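Local coordinates for glutathione S-transferase (Vibrio parahaemolyticus, PDB 7MIQ), which probably catalyses the conjugation of glutathione to electrophilic substrates, as a dimeric transferase of the Gtt2 class, at residues 55-58 and 59-63. Sequence-based numbering, arbitrary orientation.
Sequences LELD and DGTTI
Leu57 lies across Thr61, its CD1 3.9 Å from Thr61 CB. Its CG sits beside the backbone N (chi1 -52°), which sets CG 3.6 Å from Thr61 O. That oxygen takes a nearly straight bond from Leu57 N, with Thr61 O 2.8 Å away. Ile63 CD1 is 4.4 Å from both Leu57 CD2 and Leu55 CD2, so the three residues form one apolar patch. Leu55 and Ile63 are a hydrogen-bonded antiparallel pair: Leu55 N meets Ile63 O, and Ile63 N meets Leu55 O at 2.8 Å. This is the beta hairpin of strands 54-56 and 62-64 in the thioredoxin-like N-terminal domain. Tyr72 of helix 66-76 packs on the patch, and Leu89 and Ala92 of the second subunit touch Leu57 and Ile63. The hairpin closes through a type I turn with a G1 bulge at Gly60. Gly60 N donates to Leu57 O at 2.9 Å, and the Leu57 N to Thr61 O bond completes the bulge. Gly60 has a positive phi (94°), where a CB would jam against the preceding carbonyl O. Asp59 adds an Asx turn. Its OD1 accepts from Thr61 N at 3.0 Å and from Thr61 OG1 at 2.8 Å, both on one face of the carboxylate. On the face that carries Glu56 and Thr62, a water joins Glu56 OE2 to Gly60 O, while Glu56 OE1 is hydrogen-bonded to Tyr4 OH.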
loop_
_atom_site.group_PDB
_atom_site.type_symbol
_atom_site.label_atom_id
_atom_site.label_comp_id
_atom_site.label_asym_id
_atom_site.label_seq_id
_atom_site.Cartn_x
_atom_site.Cartn_y
_atom_site.Cartn_z
ATOM N N LEU A 55 -10.931 -12.991 -5.114
ATOM C CA LEU A 55 -11.647 -13.849 -4.178
ATOM C C LEU A 55 -13.143 -13.608 -4.316
ATOM O O LEU A 55 -13.592 -12.458 -4.315
ATOM C CB LEU A 55 -11.208 -13.580 -2.740
ATOM C CG LEU A 55 -11.896 -14.453 -1.690
ATOM C CD1 LEU A 55 -11.418 -15.897 -1.813
ATOM C CD2 LEU A 55 -11.645 -13.909 -0.297
ATOM N N GLU A 56 -13.912 -14.689 -4.434
ATOM C CA GLU A 56 -15.362 -14.607 -4.566
ATOM C C GLU A 56 -15.995 -15.300 -3.368
ATOM O O GLU A 56 -15.773 -16.496 -3.153
ATOM C CB GLU A 56 -15.833 -15.240 -5.877
ATOM C CG GLU A 56 -17.305 -15.006 -6.187
ATOM C CD GLU A 56 -17.736 -15.658 -7.489
ATOM O OE1 GLU A 56 -17.429 -16.853 -7.692
ATOM O OE2 GLU A 56 -18.377 -14.973 -8.312
ATOM N N LEU A 57 -16.766 -14.549 -2.588
ATOM C CA LEU A 57 -17.412 -15.082 -1.398
ATOM C C LEU A 57 -18.649 -15.894 -1.777
ATOM O O LEU A 57 -19.136 -15.845 -2.910
ATOM C CB LEU A 57 -17.797 -13.947 -0.448
ATOM C CG LEU A 57 -16.684 -12.968 -0.086
ATOM C CD1 LEU A 57 -17.153 -11.983 0.977
ATOM C CD2 LEU A 57 -15.444 -13.722 0.372
ATOM N N ASP A 58 -19.170 -16.637 -0.795
ATOM C CA ASP A 58 -20.355 -17.458 -1.033
ATOM C C ASP A 58 -21.523 -16.639 -1.565
ATOM O O ASP A 58 -22.292 -17.130 -2.399
ATOM C CB ASP A 58 -20.764 -18.185 0.250
ATOM C CG ASP A 58 -19.821 -19.317 0.605
ATOM O OD1 ASP A 58 -19.187 -19.873 -0.318
ATOM O OD2 ASP A 58 -19.716 -19.650 1.804
ATOM N N ASP A 59 -21.672 -15.393 -1.116
ATOM C CA ASP A 59 -22.791 -14.564 -1.548
ATOM C C ASP A 59 -22.503 -13.800 -2.838
ATOM O O ASP A 59 -23.318 -12.967 -3.242
ATOM C CB ASP A 59 -23.203 -13.598 -0.429
ATOM C CG ASP A 59 -22.156 -12.524 -0.139
ATOM O OD1 ASP A 59 -21.082 -12.508 -0.776
ATOM O OD2 ASP A 59 -22.419 -11.681 0.744
ATOM N N GLY A 60 -21.368 -14.058 -3.489
ATOM C CA GLY A 60 -21.045 -13.423 -4.749
ATOM C C GLY A 60 -20.200 -12.170 -4.653
ATOM O O GLY A 60 -19.781 -11.646 -5.692
ATOM N N THR A 61 -19.950 -11.661 -3.450
ATOM C CA THR A 61 -19.073 -10.506 -3.300
ATOM C C THR A 61 -17.662 -10.862 -3.752
ATOM O O THR A 61 -17.159 -11.948 -3.455
ATOM C CB THR A 61 -19.053 -10.051 -1.840
ATOM O OG1 THR A 61 -20.396 -9.867 -1.376
ATOM C CG2 THR A 61 -18.283 -8.742 -1.693
ATOM N N THR A 62 -17.013 -9.945 -4.472
ATOM C CA THR A 62 -15.639 -10.156 -4.913
ATOM C C THR A 62 -14.686 -9.171 -4.248
ATOM O O THR A 62 -15.030 -8.006 -4.018
ATOM C CB THR A 62 -15.498 -10.054 -6.438
ATOM O OG1 THR A 62 -15.971 -8.780 -6.892
ATOM C CG2 THR A 62 -16.275 -11.172 -7.125
ATOM N N ILE A 63 -13.483 -9.658 -3.947
ATOM C CA ILE A 63 -12.414 -8.882 -3.331
ATOM C C ILE A 63 -11.164 -9.072 -4.180
ATOM O O ILE A 63 -10.759 -10.209 -4.438
ATOM C CB ILE A 63 -12.150 -9.331 -1.879
ATOM C CG1 ILE A 63 -13.414 -9.172 -1.027
ATOM C CG2 ILE A 63 -10.982 -8.556 -1.273
ATOM C CD1 ILE A 63 -13.347 -9.892 0.314
HETATM O O HOH W 1 -19.626 -12.699 -8.202
#